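Local structure of solute carrier family 15 member 1 (Mus musculus, 5A9D) at residues A[97-102]-A[165-170]; A[110-115]-A[138-143]; A[68-73]-A[87-92]. The protein carries di- and tripeptides across the intestinal cell membrane together with protons, the part described here being its extracellular domain. All coordinates share one frame; numbering follows the deposited sequence.

Contact 1: A[97-102]-A[165-170]; sequences NGIRFV and YTYVIR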
# COMPACT_ATOMS: atom_id res chain seq x y z
N ASN A 97 -7.12 -14.73 -9.96
CA ASN A 97 -8.10 -13.82 -9.44
C ASN A 97 -7.57 -13.20 -8.17
O ASN A 97 -7.11 -13.91 -7.29
CB ASN A 97 -9.43 -14.56 -9.19
CG ASN A 97 -9.95 -15.22 -10.46
OD1 ASN A 97 -10.29 -14.56 -11.45
ND2 ASN A 97 -9.84 -16.54 -10.54
N GLY A 98 -7.65 -11.88 -8.10
CA GLY A 98 -7.26 -11.12 -6.92
C GLY A 98 -8.41 -11.10 -5.95
O GLY A 98 -9.53 -10.78 -6.34
N ILE A 99 -8.16 -11.47 -4.70
CA ILE A 99 -9.20 -11.43 -3.68
C ILE A 99 -8.70 -10.65 -2.47
O ILE A 99 -7.60 -10.90 -1.98
CB ILE A 99 -9.70 -12.86 -3.28
CG1 ILE A 99 -10.34 -13.61 -4.48
CG2 ILE A 99 -10.67 -12.83 -2.07
CD1 ILE A 99 -10.54 -15.14 -4.24
N ARG A 100 -9.51 -9.72 -1.98
CA ARG A 100 -9.20 -9.01 -0.74
C ARG A 100 -10.43 -9.13 0.17
O ARG A 100 -11.53 -9.41 -0.30
CB ARG A 100 -8.81 -7.54 -1.00
CG ARG A 100 -9.97 -6.69 -1.47
CD ARG A 100 -9.62 -5.24 -1.43
NE ARG A 100 -10.69 -4.48 -2.05
CZ ARG A 100 -10.59 -3.21 -2.42
NH1 ARG A 100 -9.46 -2.54 -2.21
NH2 ARG A 100 -11.61 -2.61 -3.02
N PHE A 101 -10.21 -9.00 1.46
CA PHE A 101 -11.29 -9.10 2.43
C PHE A 101 -11.47 -7.78 3.16
O PHE A 101 -10.50 -7.09 3.44
CB PHE A 101 -10.99 -10.22 3.45
CG PHE A 101 -11.17 -11.59 2.84
CD1 PHE A 101 -10.12 -12.20 2.15
CD2 PHE A 101 -12.40 -12.24 2.90
CE1 PHE A 101 -10.31 -13.45 1.53
CE2 PHE A 101 -12.58 -13.50 2.32
CZ PHE A 101 -11.55 -14.09 1.62
N VAL A 102 -12.73 -7.44 3.45
CA VAL A 102 -13.07 -6.25 4.18
C VAL A 102 -13.72 -6.75 5.47
O VAL A 102 -14.68 -7.51 5.41
CB VAL A 102 -13.98 -5.26 3.39
CG1 VAL A 102 -14.59 -4.19 4.31
CG2 VAL A 102 -13.21 -4.60 2.25
N TYR A 165 -12.00 -9.48 -6.70
CA TYR A 165 -13.18 -9.47 -5.83
C TYR A 165 -12.83 -8.96 -4.45
O TYR A 165 -11.71 -9.14 -3.98
CB TYR A 165 -13.80 -10.88 -5.70
CG TYR A 165 -14.14 -11.55 -7.01
CD1 TYR A 165 -15.37 -11.34 -7.63
CD2 TYR A 165 -13.23 -12.39 -7.64
CE1 TYR A 165 -15.68 -11.94 -8.85
CE2 TYR A 165 -13.54 -13.01 -8.85
CZ TYR A 165 -14.76 -12.77 -9.45
OH TYR A 165 -15.05 -13.39 -10.64
N THR A 166 -13.83 -8.36 -3.79
CA THR A 166 -13.77 -7.88 -2.42
C THR A 166 -14.83 -8.68 -1.69
O THR A 166 -16.00 -8.69 -2.07
CB THR A 166 -14.05 -6.38 -2.35
OG1 THR A 166 -12.99 -5.69 -2.99
CG2 THR A 166 -14.11 -5.88 -0.92
N TYR A 167 -14.40 -9.39 -0.68
CA TYR A 167 -15.29 -10.20 0.15
C TYR A 167 -15.51 -9.43 1.45
O TYR A 167 -14.55 -9.14 2.16
CB TYR A 167 -14.63 -11.58 0.36
CG TYR A 167 -14.76 -12.52 -0.83
CD1 TYR A 167 -14.81 -12.03 -2.13
CD2 TYR A 167 -14.89 -13.89 -0.65
CE1 TYR A 167 -15.01 -12.88 -3.23
CE2 TYR A 167 -15.08 -14.75 -1.73
CZ TYR A 167 -15.13 -14.25 -3.02
OH TYR A 167 -15.30 -15.10 -4.08
N VAL A 168 -16.75 -8.97 1.68
CA VAL A 168 -17.08 -8.17 2.87
C VAL A 168 -17.61 -9.10 3.95
O VAL A 168 -18.62 -9.75 3.75
CB VAL A 168 -18.07 -7.00 2.55
CG1 VAL A 168 -18.52 -6.29 3.82
CG2 VAL A 168 -17.44 -5.99 1.58
N ILE A 169 -16.94 -9.14 5.10
CA ILE A 169 -17.30 -9.98 6.23
C ILE A 169 -18.19 -9.18 7.16
O ILE A 169 -17.76 -8.13 7.63
CB ILE A 169 -16.00 -10.44 6.95
CG1 ILE A 169 -15.07 -11.20 5.95
CG2 ILE A 169 -16.35 -11.28 8.24
CD1 ILE A 169 -13.56 -11.38 6.52
N ARG A 170 -19.39 -9.70 7.49
CA ARG A 170 -20.30 -9.02 8.43
C ARG A 170 -21.00 -10.01 9.33
O ARG A 170 -20.96 -11.22 9.07
CB ARG A 170 -21.35 -8.20 7.66
CG ARG A 170 -22.20 -9.02 6.68
CD ARG A 170 -23.51 -8.31 6.41
NE ARG A 170 -23.99 -8.58 5.06
CZ ARG A 170 -25.24 -8.36 4.65
NH1 ARG A 170 -26.15 -7.90 5.51
NH2 ARG A 170 -25.59 -8.61 3.40

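Contact 2: A[110-115]-A[138-143]; sequences TIKMSG and QYTINT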
# COMPACT_ATOMS: atom_id res chain seq x y z
N THR A 110 -9.02 -13.16 10.80
CA THR A 110 -7.96 -13.84 10.08
C THR A 110 -8.64 -14.73 9.06
O THR A 110 -9.57 -15.46 9.39
CB THR A 110 -6.98 -14.54 11.03
OG1 THR A 110 -6.23 -13.52 11.68
CG2 THR A 110 -6.01 -15.48 10.29
N ILE A 111 -8.17 -14.66 7.82
CA ILE A 111 -8.71 -15.45 6.74
C ILE A 111 -7.62 -16.32 6.22
O ILE A 111 -6.52 -15.83 5.98
CB ILE A 111 -9.33 -14.60 5.58
CG1 ILE A 111 -10.34 -13.60 6.12
CG2 ILE A 111 -9.95 -15.51 4.50
CD1 ILE A 111 -9.77 -12.17 6.30
N LYS A 112 -7.94 -17.62 6.02
CA LYS A 112 -6.98 -18.57 5.46
C LYS A 112 -7.66 -19.14 4.22
O LYS A 112 -8.80 -19.61 4.30
CB LYS A 112 -6.61 -19.70 6.45
CG LYS A 112 -5.92 -19.20 7.72
CD LYS A 112 -4.94 -20.22 8.26
CE LYS A 112 -4.36 -19.83 9.60
NZ LYS A 112 -3.59 -20.95 10.20
N MET A 113 -7.01 -19.02 3.06
CA MET A 113 -7.57 -19.50 1.79
C MET A 113 -6.46 -20.09 0.95
O MET A 113 -5.51 -19.38 0.64
CB MET A 113 -8.28 -18.38 1.03
CG MET A 113 -8.85 -18.84 -0.34
SD MET A 113 -9.54 -17.49 -1.34
CE MET A 113 -11.17 -17.57 -0.90
N SER A 114 -6.63 -21.36 0.53
CA SER A 114 -5.72 -22.11 -0.35
C SER A 114 -4.25 -21.85 -0.02
O SER A 114 -3.50 -21.46 -0.91
CB SER A 114 -5.99 -21.80 -1.83
OG SER A 114 -7.37 -21.77 -2.15
N GLY A 115 -3.87 -22.02 1.24
CA GLY A 115 -2.48 -21.82 1.70
C GLY A 115 -2.04 -20.38 1.90
O GLY A 115 -0.92 -20.13 2.35
N GLN A 138 -12.20 -22.98 -1.06
CA GLN A 138 -12.65 -23.09 0.32
C GLN A 138 -11.82 -22.11 1.16
O GLN A 138 -10.65 -21.90 0.87
CB GLN A 138 -12.45 -24.51 0.86
CG GLN A 138 -13.47 -25.51 0.36
CD GLN A 138 -13.94 -26.37 1.50
OE1 GLN A 138 -13.32 -27.39 1.82
NE2 GLN A 138 -15.01 -25.92 2.17
N TYR A 139 -12.41 -21.50 2.18
CA TYR A 139 -11.67 -20.62 3.08
C TYR A 139 -12.24 -20.60 4.48
O TYR A 139 -13.39 -21.01 4.70
CB TYR A 139 -11.50 -19.20 2.51
CG TYR A 139 -12.76 -18.38 2.35
CD1 TYR A 139 -13.56 -18.51 1.22
CD2 TYR A 139 -13.11 -17.43 3.30
CE1 TYR A 139 -14.69 -17.71 1.04
CE2 TYR A 139 -14.24 -16.64 3.14
CZ TYR A 139 -15.02 -16.78 2.02
OH TYR A 139 -16.10 -15.96 1.89
N THR A 140 -11.43 -20.18 5.45
CA THR A 140 -11.90 -20.11 6.81
C THR A 140 -11.77 -18.73 7.33
O THR A 140 -10.86 -18.02 6.96
CB THR A 140 -11.16 -21.09 7.76
OG1 THR A 140 -9.83 -20.61 7.98
CG2 THR A 140 -11.16 -22.53 7.27
N ILE A 141 -12.63 -18.39 8.28
CA ILE A 141 -12.59 -17.11 8.95
C ILE A 141 -12.60 -17.38 10.44
O ILE A 141 -13.51 -18.03 10.94
CB ILE A 141 -13.74 -16.16 8.53
CG1 ILE A 141 -13.64 -15.74 7.05
CG2 ILE A 141 -13.75 -14.90 9.44
CD1 ILE A 141 -14.97 -15.22 6.48
N ASN A 142 -11.59 -16.88 11.14
CA ASN A 142 -11.49 -17.03 12.60
C ASN A 142 -11.40 -15.66 13.24
O ASN A 142 -10.67 -14.78 12.78
CB ASN A 142 -10.33 -17.96 12.98
CG ASN A 142 -10.66 -19.41 12.67
OD1 ASN A 142 -11.20 -20.14 13.50
ND2 ASN A 142 -10.38 -19.86 11.44
N THR A 143 -12.25 -15.44 14.25
CA THR A 143 -12.40 -14.19 14.98
C THR A 143 -13.00 -14.45 16.37
O THR A 143 -13.69 -15.46 16.57
CB THR A 143 -13.25 -13.18 14.16
OG1 THR A 143 -13.30 -11.92 14.82
CG2 THR A 143 -14.68 -13.68 13.84
O HOH W 1 -8.94 -18.39 9.48
O HOH W 2 -8.44 -23.41 1.33

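Contact 3: A[68-73]-A[87-92]; sequences GHRHTL and GLNQKP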
# COMPACT_ATOMS: atom_id res chain seq x y z
N GLY A 68 3.63 -13.46 2.58
CA GLY A 68 3.38 -13.39 1.15
C GLY A 68 3.74 -12.05 0.54
O GLY A 68 3.51 -11.83 -0.65
N HIS A 69 4.32 -11.14 1.38
CA HIS A 69 4.68 -9.79 0.95
C HIS A 69 6.14 -9.44 1.10
O HIS A 69 6.83 -10.00 1.96
CB HIS A 69 3.83 -8.75 1.69
CG HIS A 69 2.37 -8.83 1.35
ND1 HIS A 69 1.57 -9.88 1.82
CD2 HIS A 69 1.60 -7.99 0.62
CE1 HIS A 69 0.36 -9.65 1.33
NE2 HIS A 69 0.34 -8.52 0.62
N ARG A 70 6.61 -8.51 0.28
CA ARG A 70 7.94 -7.92 0.35
C ARG A 70 7.84 -6.64 1.13
O ARG A 70 6.79 -6.00 1.16
CB ARG A 70 8.51 -7.58 -1.03
CG ARG A 70 8.93 -8.74 -1.84
CD ARG A 70 9.30 -8.23 -3.20
NE ARG A 70 9.81 -9.30 -4.03
CZ ARG A 70 10.08 -9.16 -5.33
NH1 ARG A 70 9.93 -7.99 -5.93
NH2 ARG A 70 10.52 -10.20 -6.02
N HIS A 71 8.94 -6.26 1.76
CA HIS A 71 9.02 -5.06 2.56
C HIS A 71 10.39 -4.45 2.42
O HIS A 71 11.37 -5.16 2.28
CB HIS A 71 8.81 -5.41 4.05
CG HIS A 71 7.60 -6.24 4.35
ND1 HIS A 71 7.59 -7.62 4.13
CD2 HIS A 71 6.39 -5.87 4.85
CE1 HIS A 71 6.37 -8.02 4.45
NE2 HIS A 71 5.62 -7.02 4.91
N THR A 72 10.46 -3.12 2.58
CA THR A 72 11.74 -2.43 2.68
C THR A 72 11.80 -1.93 4.10
O THR A 72 10.96 -1.13 4.50
CB THR A 72 11.89 -1.30 1.66
OG1 THR A 72 12.05 -1.91 0.39
CG2 THR A 72 13.14 -0.40 1.92
N LEU A 73 12.79 -2.40 4.86
CA LEU A 73 13.04 -1.91 6.19
C LEU A 73 13.99 -0.71 6.06
O LEU A 73 15.20 -0.88 5.77
CB LEU A 73 13.62 -3.02 7.11
CG LEU A 73 13.99 -2.59 8.56
CD1 LEU A 73 12.75 -2.14 9.38
CD2 LEU A 73 14.71 -3.72 9.30
N GLY A 87 4.71 -4.79 -1.81
CA GLY A 87 3.86 -5.65 -2.63
C GLY A 87 4.10 -7.15 -2.46
O GLY A 87 4.72 -7.59 -1.49
N LEU A 88 3.56 -7.93 -3.38
CA LEU A 88 3.59 -9.37 -3.30
C LEU A 88 4.93 -10.00 -3.57
O LEU A 88 5.72 -9.47 -4.36
CB LEU A 88 2.53 -9.96 -4.22
CG LEU A 88 1.08 -9.56 -3.92
CD1 LEU A 88 0.17 -10.17 -4.93
CD2 LEU A 88 0.63 -10.07 -2.58
N ASN A 89 5.19 -11.14 -2.92
CA ASN A 89 6.41 -11.94 -3.12
C ASN A 89 6.48 -12.52 -4.52
O ASN A 89 7.57 -12.65 -5.07
CB ASN A 89 6.45 -13.11 -2.13
CG ASN A 89 6.90 -12.70 -0.78
OD1 ASN A 89 7.32 -11.57 -0.58
ND2 ASN A 89 6.76 -13.58 0.19
N GLN A 90 5.32 -12.89 -5.09
CA GLN A 90 5.22 -13.50 -6.42
C GLN A 90 4.32 -12.69 -7.33
O GLN A 90 3.28 -12.17 -6.90
CB GLN A 90 4.67 -14.93 -6.30
CG GLN A 90 5.71 -15.97 -5.87
CD GLN A 90 6.46 -16.53 -7.06
OE1 GLN A 90 7.38 -15.90 -7.61
NE2 GLN A 90 6.08 -17.73 -7.50
N LYS A 91 4.70 -12.59 -8.59
CA LYS A 91 3.90 -11.92 -9.60
C LYS A 91 2.69 -12.82 -9.91
O LYS A 91 2.86 -14.02 -10.15
CB LYS A 91 4.71 -11.66 -10.88
CG LYS A 91 4.11 -10.54 -11.75
CD LYS A 91 4.99 -10.25 -12.96
CE LYS A 91 4.75 -8.88 -13.53
NZ LYS A 91 5.84 -8.49 -14.47
N PRO A 92 1.45 -12.28 -9.83
CA PRO A 92 0.29 -13.12 -10.14
C PRO A 92 0.33 -13.62 -11.58
O PRO A 92 0.58 -12.84 -12.52
CB PRO A 92 -0.91 -12.19 -9.90
CG PRO A 92 -0.36 -10.82 -9.94
CD PRO A 92 1.06 -10.89 -9.51
O HOH W 3 3.04 -13.50 -3.14
O HOH W 4 3.69 -5.35 1.22

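Contact 1: A[97-102]-A[165-170]
R100 makes the key side-chain bond between these two neighbouring parallel strands. Its NE donates to OG1 of T166 at 2.8 Å, nearly in the guanidinium plane. Its chain runs extended from CG to NE, but CG takes the crowded place between backbone N and carbonyl carbon (chi1 69°), so the arginine lies alongside the threonine. T166 OG1 also bonds D184, while R100 NH1 forms a salt bridge with D86 of the second subunit and NH2 bonds T72 there; an alanine here would remove the bond to T166 and these links, and would probably weaken the join between strand pair and dimer partner. Five backbone bonds complete the ladder, the straightest from I169 N to V102 O (2.8 Å, 178° at the hydrogen).

On the face bearing I99, F101 and Y167 the packing is aromatic. The edge of Y167 is turned toward the face of F101 in an offset edge-to-face pair, planes at 75°, and F101 CE2 comes within 3.4 Å of Y167 CB. I99 CG2 lies over one face of the Y167 ring, 4.2 Å from CD1. On the other face, beside R100, the compact V102 and T166 meet CG2 to CG2 at 3.5 Å.

Strand 125-132 pairs with 97-103 and strand 177-184 with 164-171, both antiparallel, while F101 and I169 pack against I111 of strand 109-113 in the facing sheet.

Contact 2: A[110-115]-A[138-143]
The ring of Y139 is the one aromatic group here, and two aliphatic ends from the neighbouring strand meet it obliquely. M113 reaches it with its terminal methyl: CG is anti to the backbone N (chi1 178°), and a bend at the last torsion swings CE to 3.3 Å from Y139 CD1. On the other side of the ring, I111 CG2 lies 3.9 Å from Y139 CD2. The tyrosine CG occupies the crowded position between N and carbonyl carbon (chi1 66°), and the ring continues away from strand 110-113 to meet the F101 ring, the two planes at about 55°. A flexible methionine suits this place because its unbranched chain can fold its methyl against the tyrosine.

On the same face, I111 and I141 lie side by side as a non-hydrogen-bonded pair, CG1 to CG1 at 4.0 Å; branched aliphatic side chains fill such an interior well. Four backbone bonds hold the strands, in the reciprocal pairs T110 with N142 and K112 with T140, the shortest from T140 N to K112 O at 2.9 Å.

The opposite face is polar and wetter. A water donates to T110 O, accepts from N142 ND2 at 2.8 Å and bonds T140 OG1, so three residues share it. T110 OG1 turns instead to N120 N. Where the strands part, a second water accepts from S114 N and donates to Q138 O at 2.7 Å, bridging the backbones.

One face greasy and the other polar, on neighbouring antiparallel strands, is characteristic of a sheet in an immunoglobulin-like beta sandwich, the apolar face turned inward to the opposing sheet.

Contact 3: A[68-73]-A[87-92]
This is the open end of a beta hairpin, where strand 80-88 leaves its partner 69-76 and the chain heads toward the second half of the domain. H69 and L88 are an antiparallel non-hydrogen-bonded pair, flanked by two backbone bonds. R70 N donates to G87 O at 2.7 Å, close to the carbonyl axis. The other, from N89 N to G68 O at 2.9 Å, comes from 39° above the carbonyl plane, as the strand turns off.

Both glycines fit their backbones: G68 has positive phi, and at the angles of G87 a side chain would press on the preceding carbonyl oxygen.

With CG anti to its carbonyl carbon (chi1 -60°), L88 lays CD2 over one face of the H69 ring, 3.9 Å from its centroid, a CH-pi contact that suits a flat imidazole. The ring itself is held by ND1 to Q67 O, and NE2 bonds a glycerol probably from the crystallisation liquor.

The amide of N89 folds back beside the first strand, ND2 making weak hydrogen bonds to Q4 O and G1 O, and R70 crosses it obliquely, CG at 3.5 Å from N89 OD1. The arginine continues extended past L88 O, which lies over one face of its guanidinium; NE bonds Q6 OE1, and NH1 bonds P186 O of the second subunit.

One water joins G68 O to Q90 N at the end; another stands between R70 O and G87 N, beside their direct bond. Here a beta hairpin of the sandwich, with 80-88 outermost in its sheet, gives way to the segment leading to strand 97-103.

Contacts 1 and 2 belong to the same sandwich, in opposite sheets: F101 and I99 of contact 1 pack on I111, Y139 and M113 of contact 2, so their apolar faces form one core. Contact 1 is buried throughout, whereas contact 2 keeps a polar side where a water bridges three residues. Contact 3, in the other half of the chain, about 19 Å from contact 1 and 20 Å from contact 2 between centres, is mostly buried too, partly beside the second subunit's C-terminal tail. It relies on glycines, short pairing and waters. Within the chain it touches neither, though R100 of contact 1 bonds T72 of the second subunit's contact 3. Contacts 1 and 3 reach that subunit largely through R100 and R70, with L88 backbone bonds in contact 3; contact 2 does not.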